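Local coordinates for 50S ribosomal protein L16 arginine hydroxylase (PDB 4CCL), which hydroxylates a specific arginine of ribosomal protein uL16, using iron(II), 2-oxoglutarate and molecular oxygen, and works as a homodimer, at the interface of chains A and B. Residues are numbered along the deposited sequence; one frame, centred on the assembly and turned at random. Chains: chain A/B, 50S ribosomal protein L16 arginine hydroxylase.

Contact 1: the interface of chains A and B. Residues chain A 13, 17-19; chain B 229-231, 233.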
loop_
_atom_site.group_PDB
_atom_site.type_symbol
_atom_site.label_atom_id
_atom_site.label_comp_id
_atom_site.label_asym_id
_atom_site.label_seq_id
_atom_site.Cartn_x
_atom_site.Cartn_y
_atom_site.Cartn_z
ATOM N N LEU A 13 -25.611 6.835 24.374
ATOM C CA LEU A 13 -24.592 5.880 23.966
ATOM C C LEU A 13 -25.156 4.461 23.911
ATOM O O LEU A 13 -24.791 3.673 23.040
ATOM C CB LEU A 13 -23.392 5.948 24.915
ATOM C CG LEU A 13 -22.660 7.291 24.974
ATOM C CD1 LEU A 13 -21.608 7.280 26.069
ATOM C CD2 LEU A 13 -22.034 7.620 23.629
ATOM N N TRP A 17 -26.127 5.950 19.833
ATOM C CA TRP A 17 -24.853 6.138 19.144
ATOM C C TRP A 17 -24.505 4.961 18.242
ATOM O O TRP A 17 -24.503 3.806 18.674
ATOM C CB TRP A 17 -23.735 6.334 20.167
ATOM C CG TRP A 17 -22.376 6.319 19.568
ATOM C CD1 TRP A 17 -21.487 5.287 19.578
ATOM C CD2 TRP A 17 -21.745 7.389 18.860
ATOM N NE1 TRP A 17 -20.335 5.649 18.925
ATOM C CE2 TRP A 17 -20.469 6.935 18.472
ATOM C CE3 TRP A 17 -22.133 8.687 18.517
ATOM C CZ2 TRP A 17 -19.580 7.732 17.760
ATOM C CZ3 TRP A 17 -21.248 9.477 17.809
ATOM C CH2 TRP A 17 -19.985 8.997 17.438
ATOM N N GLN A 18 -24.227 5.281 16.979
ATOM C CA GLN A 18 -23.908 4.291 15.954
ATOM C C GLN A 18 -25.012 3.252 15.753
ATOM O O GLN A 18 -24.751 2.136 15.302
ATOM C CB GLN A 18 -22.574 3.609 16.259
ATOM C CG GLN A 18 -21.364 4.460 15.936
ATOM C CD GLN A 18 -20.737 4.084 14.610
ATOM O OE1 GLN A 18 -20.398 2.924 14.382
ATOM N NE2 GLN A 18 -20.593 5.061 13.723
ATOM N N LYS A 19 -26.242 3.623 16.095
ATOM C CA LYS A 19 -27.388 2.737 15.908
ATOM C C LYS A 19 -28.552 3.438 15.215
ATOM O O LYS A 19 -28.887 3.122 14.073
ATOM C CB LYS A 19 -27.849 2.165 17.251
ATOM C CG LYS A 19 -26.781 1.381 17.991
ATOM C CD LYS A 19 -27.288 0.890 19.333
ATOM C CE LYS A 19 -26.141 0.739 20.320
ATOM N NZ LYS A 19 -25.466 2.049 20.564
ATOM N N SER B 229 -16.533 0.666 13.470
ATOM C CA SER B 229 -17.806 1.012 14.091
ATOM C C SER B 229 -17.798 0.694 15.581
ATOM O O SER B 229 -17.262 -0.333 16.001
ATOM C CB SER B 229 -18.956 0.276 13.403
ATOM O OG SER B 229 -18.916 -1.110 13.690
ATOM N N ASP B 230 -18.383 1.583 16.378
ATOM C CA ASP B 230 -18.358 1.433 17.830
ATOM C C ASP B 230 -19.664 1.838 18.519
ATOM O O ASP B 230 -19.698 2.827 19.246
ATOM C CB ASP B 230 -17.184 2.225 18.411
ATOM C CG ASP B 230 -17.136 3.655 17.901
ATOM O OD1 ASP B 230 -17.962 4.008 17.032
ATOM O OD2 ASP B 230 -16.263 4.421 18.360
ATOM N N PRO B 231 -20.740 1.066 18.300
ATOM C CA PRO B 231 -22.016 1.350 18.973
ATOM C C PRO B 231 -21.884 1.117 20.473
ATOM O O PRO B 231 -22.605 1.690 21.287
ATOM C CB PRO B 231 -22.965 0.315 18.365
ATOM C CG PRO B 231 -22.075 -0.818 17.954
ATOM C CD PRO B 231 -20.797 -0.170 17.499
ATOM N N VAL B 233 -19.125 1.780 22.156
ATOM C CA VAL B 233 -17.841 2.452 22.351
ATOM C C VAL B 233 -17.496 2.665 23.819
ATOM O O VAL B 233 -18.284 3.220 24.587
ATOM C CB VAL B 233 -17.841 3.837 21.637
ATOM C CG1 VAL B 233 -19.115 4.623 21.953
ATOM C CG2 VAL B 233 -16.607 4.652 21.998
#
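The indole of A:Trp17 meets chain B with its pyrrole edge. The backbone carbonyl O of B:Asp230 lies at that edge, in the ring plane, 2.9 Å from NE1 of A:Trp17. The indole N-H is not aimed at this oxygen, so the pair is no hydrogen bond. NE1 makes a weak hydrogen bond to OD1 of B:Asp230 instead, with ring and carboxylate planes 62° apart. CG of A:Gln18 lies over one face, toward the rim. CG1 of B:Val233 comes from the opposite side, at the pyrrole rim, 3.4 Å from CD1 of A:Trp17. The A:Gln18 chain bends at chi2 (-100°), which carries its amide past B:Asp230. There OE1 of A:Gln18 accepts from the backbone N of B:Asp230 at 3.1 Å, with the donor above the amide plane. B:Pro231 packs against CB of A:Gln18 and CE of A:Lys19. A:Lys19 bends at its end, and its amine NZ donates to O of B:Pro231 at 3.0 Å. The same NZ bonds O of A:Leu13 and O of A:Trp17. Carbonyls of both chains thus grip the lysine amine. On chain A the site joins the end of helix 9-15 to the loop that follows. Chain B supplies the loop segment 229-233, between helices 207-220 and 244-258.

Contact 2: the interface of chains A and B. Residues chain A 255, 258-259; chain B 211, 251, 254-255, 258.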
loop_
_atom_site.group_PDB
_atom_site.type_symbol
_atom_site.label_atom_id
_atom_site.label_comp_id
_atom_site.label_asym_id
_atom_site.label_seq_id
_atom_site.Cartn_x
_atom_site.Cartn_y
_atom_site.Cartn_z
ATOM N N LEU A 255 0.803 -11.387 8.327
ATOM C CA LEU A 255 0.136 -11.307 9.623
ATOM C C LEU A 255 1.142 -11.078 10.743
ATOM O O LEU A 255 0.870 -10.343 11.694
ATOM C CB LEU A 255 -0.657 -12.586 9.898
ATOM C CG LEU A 255 -1.685 -12.996 8.844
ATOM C CD1 LEU A 255 -2.393 -14.277 9.258
ATOM C CD2 LEU A 255 -2.686 -11.879 8.601
ATOM N N ILE A 258 2.187 -7.481 10.755
ATOM C CA ILE A 258 1.118 -6.658 11.314
ATOM C C ILE A 258 1.010 -6.785 12.837
ATOM O O ILE A 258 0.782 -5.796 13.537
ATOM C CB ILE A 258 -0.234 -6.982 10.654
ATOM C CG1 ILE A 258 -0.153 -6.696 9.154
ATOM C CG2 ILE A 258 -1.362 -6.196 11.307
ATOM C CD1 ILE A 258 -1.452 -6.837 8.433
ATOM N N ASN A 259 1.216 -7.995 13.344
ATOM C CA ASN A 259 1.068 -8.262 14.770
ATOM C C ASN A 259 2.295 -7.892 15.599
ATOM O O ASN A 259 2.277 -8.021 16.823
ATOM C CB ASN A 259 0.675 -9.723 15.006
ATOM C CG ASN A 259 -0.729 -10.030 14.515
ATOM O OD1 ASN A 259 -1.567 -9.137 14.411
ATOM N ND2 ASN A 259 -0.989 -11.294 14.210
ATOM N N ILE B 211 2.766 -7.156 1.487
ATOM C CA ILE B 211 1.836 -6.177 2.041
ATOM C C ILE B 211 1.628 -4.952 1.132
ATOM O O ILE B 211 0.502 -4.462 1.000
ATOM C CB ILE B 211 2.229 -5.781 3.489
ATOM C CG1 ILE B 211 1.047 -5.146 4.231
ATOM C CG2 ILE B 211 3.466 -4.889 3.497
ATOM C CD1 ILE B 211 1.241 -5.073 5.736
ATOM N N ARG B 251 -6.775 -3.382 14.061
ATOM C CA ARG B 251 -5.878 -4.354 13.438
ATOM C C ARG B 251 -6.630 -5.604 12.982
ATOM O O ARG B 251 -6.330 -6.191 11.926
ATOM C CB ARG B 251 -4.734 -4.720 14.390
ATOM C CG ARG B 251 -4.405 -6.200 14.447
ATOM C CD ARG B 251 -3.026 -6.425 15.037
ATOM N NE ARG B 251 -2.732 -5.505 16.130
ATOM C CZ ARG B 251 -3.023 -5.737 17.405
ATOM N NH1 ARG B 251 -3.626 -6.864 17.757
ATOM N NH2 ARG B 251 -2.711 -4.836 18.327
HETATM N N MSE B 254 -7.785 -5.408 9.510
HETATM C CA MSE B 254 -6.780 -5.734 8.501
HETATM C C MSE B 254 -6.531 -7.234 8.386
HETATM O O MSE B 254 -6.498 -7.781 7.276
HETATM C CB MSE B 254 -5.462 -5.014 8.786
HETATM C CG MSE B 254 -5.301 -3.682 8.083
HETATM SE SE MSE B 254 -3.773 -2.713 8.804
HETATM C CE MSE B 254 -4.164 -2.985 10.687
ATOM N N LEU B 255 -6.350 -7.893 9.529
ATOM C CA LEU B 255 -6.145 -9.341 9.529
ATOM C C LEU B 255 -7.311 -10.059 8.843
ATOM O O LEU B 255 -7.114 -10.921 7.970
ATOM C CB LEU B 255 -5.973 -9.859 10.957
ATOM C CG LEU B 255 -4.880 -9.209 11.806
ATOM C CD1 LEU B 255 -4.790 -9.890 13.162
ATOM C CD2 LEU B 255 -3.540 -9.255 11.096
ATOM N N ILE B 258 -7.245 -9.570 5.098
ATOM C CA ILE B 258 -6.202 -10.432 4.558
ATOM C C ILE B 258 -6.675 -11.884 4.456
ATOM O O ILE B 258 -6.352 -12.590 3.494
ATOM C CB ILE B 258 -4.915 -10.336 5.402
ATOM C CG1 ILE B 258 -4.176 -9.039 5.067
ATOM C CG2 ILE B 258 -4.021 -11.543 5.172
ATOM C CD1 ILE B 258 -3.105 -8.688 6.047
#
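A:Ile258 and B:Ile258 reach toward each other tip to tip through their CD1 methyls. With A:Leu255 and B:Leu255 they form the tight part of the contact, a cluster of several close carbon contacts. A:Leu255 and B:Ile258 lie alongside each other, pointing opposite ways, with CD2 of A:Leu255 3.7 Å from CG2 of B:Ile258. The same CD2 also meets CD2 of B:Leu255 at 3.7 Å, where the two leucines cross. A:Ile258 works with both branches. CG1 is anti to the carbonyl carbon (chi1 -61°), which sends CD1 toward B:Ile258 and puts CG2 of A:Ile258 beside CD2 of B:Leu255, 3.8 Å away. With an alanine here, B:Ile258 and B:Leu255 would probably lose the branches they pack on and a gap would open between them. Contacts are looser around this core. CD1 of B:Ile211 comes only to 4.0 Å from CG1 of A:Ile258, and the methyl CE of selenomethionine B:Met254 stays 4.3 Å from CG2 of A:Ile258. Toward A:Asn259 the contact becomes more polar. The amide OD1 of A:Asn259 lies 3.5 Å from CD1 of B:Leu255. The A:Asn259 amide and B:Arg251 guanidinium planes are nearly perpendicular, 86° apart. The site lies near the C-terminal ends of two copies of one helix, 244-259 in chain A and 244-258 in chain B. Helix 207-220 of chain B flanks it through B:Ile211.

Contact 3: the interface of chains A and B. Residues chain A 233, 236, 239, 241-242, 246; chain B 104, 106.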
loop_
_atom_site.group_PDB
_atom_site.type_symbol
_atom_site.label_atom_id
_atom_site.label_comp_id
_atom_site.label_asym_id
_atom_site.label_seq_id
_atom_site.Cartn_x
_atom_site.Cartn_y
_atom_site.Cartn_z
ATOM N N VAL A 233 11.418 -27.301 0.651
ATOM C CA VAL A 233 10.386 -27.029 -0.356
ATOM C C VAL A 233 9.619 -28.270 -0.813
ATOM O O VAL A 233 10.208 -29.269 -1.223
ATOM C CB VAL A 233 11.026 -26.374 -1.605
ATOM C CG1 VAL A 233 12.301 -27.115 -2.009
ATOM C CG2 VAL A 233 10.046 -26.326 -2.767
ATOM N N ARG A 236 5.356 -31.610 -5.598
ATOM C CA ARG A 236 4.047 -31.347 -6.180
ATOM C C ARG A 236 3.846 -32.137 -7.465
ATOM O O ARG A 236 4.807 -32.479 -8.152
ATOM C CB ARG A 236 3.875 -29.851 -6.454
ATOM C CG ARG A 236 4.853 -29.291 -7.475
ATOM C CD ARG A 236 5.860 -28.344 -6.842
ATOM N NE ARG A 236 5.285 -27.027 -6.580
ATOM C CZ ARG A 236 5.426 -26.361 -5.439
ATOM N NH1 ARG A 236 6.126 -26.886 -4.442
ATOM N NH2 ARG A 236 4.865 -25.169 -5.291
ATOM N N PRO A 239 4.515 -28.861 -11.692
ATOM C CA PRO A 239 5.529 -27.834 -11.416
ATOM C C PRO A 239 4.951 -26.417 -11.402
ATOM O O PRO A 239 5.567 -25.511 -10.840
ATOM C CB PRO A 239 6.512 -27.991 -12.583
ATOM C CG PRO A 239 6.339 -29.403 -13.033
ATOM C CD PRO A 239 4.886 -29.710 -12.840
ATOM N N ASP A 241 2.059 -25.622 -10.022
ATOM C CA ASP A 241 1.176 -25.471 -8.866
ATOM C C ASP A 241 1.815 -24.675 -7.733
ATOM O O ASP A 241 3.020 -24.763 -7.500
ATOM C CB ASP A 241 0.750 -26.841 -8.327
ATOM C CG ASP A 241 -0.027 -27.654 -9.343
ATOM O OD1 ASP A 241 -0.470 -27.080 -10.360
ATOM O OD2 ASP A 241 -0.198 -28.872 -9.117
ATOM N N VAL A 242 0.995 -23.896 -7.035
ATOM C CA VAL A 242 1.407 -23.262 -5.789
ATOM C C VAL A 242 0.584 -23.861 -4.652
ATOM O O VAL A 242 -0.627 -23.651 -4.577
ATOM C CB VAL A 242 1.224 -21.732 -5.828
ATOM C CG1 VAL A 242 1.667 -21.109 -4.511
ATOM C CG2 VAL A 242 2.004 -21.137 -6.996
ATOM N N GLU A 246 2.303 -23.192 1.164
ATOM C CA GLU A 246 3.128 -22.063 0.750
ATOM C C GLU A 246 2.355 -20.749 0.882
ATOM O O GLU A 246 2.877 -19.748 1.403
ATOM C CB GLU A 246 3.610 -22.268 -0.688
ATOM C CG GLU A 246 4.495 -23.494 -0.863
ATOM C CD GLU A 246 4.802 -23.800 -2.317
ATOM O OE1 GLU A 246 3.857 -24.053 -3.096
ATOM O OE2 GLU A 246 5.998 -23.782 -2.678
ATOM N N PRO B 104 9.806 -25.495 -8.010
ATOM C CA PRO B 104 8.528 -24.887 -8.406
ATOM C C PRO B 104 8.668 -23.782 -9.452
ATOM O O PRO B 104 9.568 -22.948 -9.345
ATOM C CB PRO B 104 7.997 -24.298 -7.093
ATOM C CG PRO B 104 8.691 -25.061 -6.021
ATOM C CD PRO B 104 10.051 -25.362 -6.564
ATOM N N TRP B 106 6.919 -21.225 -9.763
ATOM C CA TRP B 106 6.664 -19.912 -9.177
ATOM C C TRP B 106 7.904 -19.324 -8.495
ATOM O O TRP B 106 8.051 -18.106 -8.404
ATOM C CB TRP B 106 5.440 -19.945 -8.245
ATOM C CG TRP B 106 5.685 -20.469 -6.859
ATOM C CD1 TRP B 106 5.593 -21.766 -6.438
ATOM C CD2 TRP B 106 6.033 -19.698 -5.703
ATOM N NE1 TRP B 106 5.874 -21.850 -5.095
ATOM C CE2 TRP B 106 6.149 -20.593 -4.620
ATOM C CE3 TRP B 106 6.264 -18.337 -5.479
ATOM C CZ2 TRP B 106 6.486 -20.173 -3.335
ATOM C CZ3 TRP B 106 6.601 -17.921 -4.203
ATOM C CH2 TRP B 106 6.706 -18.835 -3.147
HETATM O O HOH W 1 4.719 -23.395 -9.138
#
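This is a mixed polar and apolar homodimer contact, in which a loop of chain A and the start of helix 244-259 hold B:Pro104 and B:Trp106 and so help join the two subunits. The indole NE1 of B:Trp106 donates to OE2 of A:Glu246 at 3.1 Å. The acceptor lies in the ring plane, but the N-H meets the carboxylate from above its own plane. The carboxylate and ring planes are 81° apart. OE2 also accepts from NH2 of A:Arg236, on its syn lone pair. NH2 of A:Arg236 and OE1 of A:Glu246 form a salt bridge of 2.7 Å. NH2 of A:Arg236 further bonds O of A:Asp241 at 2.9 Å. These partners should fix how the guanidinium plane is turned. Bends at chi2 (-111°) and chi3 (-78°) fold the arginine chain back and present one guanidinium face to B:Pro104. CG of the proline sits over the centre of that face, 3.5 Å above it. CG2 of A:Val233 meets the same proline CG end-on. A:Val242 lies over one face of the indole, with CG1 offset toward the rim and CG2 3.7 Å from CD1 of B:Trp106. Water 1 bridges O of A:Pro239 and O of A:Asp241 to chain B; the water lies 3.2 Å from N of B:Trp106. The site ties the loop before helix 244-259 to the partner subunit and probably steadies how the two catalytic domains are placed in the dimer.

The three contacts belong to one two-fold symmetric interface, and each has a twin with the chains exchanged. By their C-alpha centres, contact 2 is about 24 Å from contact 1 and 25 Å from contact 3, while contacts 1 and 3 are about 46 Å apart. Helix 244-259 of chain A supplies A:Glu246 to contact 3 and A:Asn259 to contact 2. B:Val233 serves contact 1 and A:Val233 contact 3. Each subunit thus extends the loop leading to this helix onto its partner, and the helices pack between. The dimer is held at its middle and toward both ends.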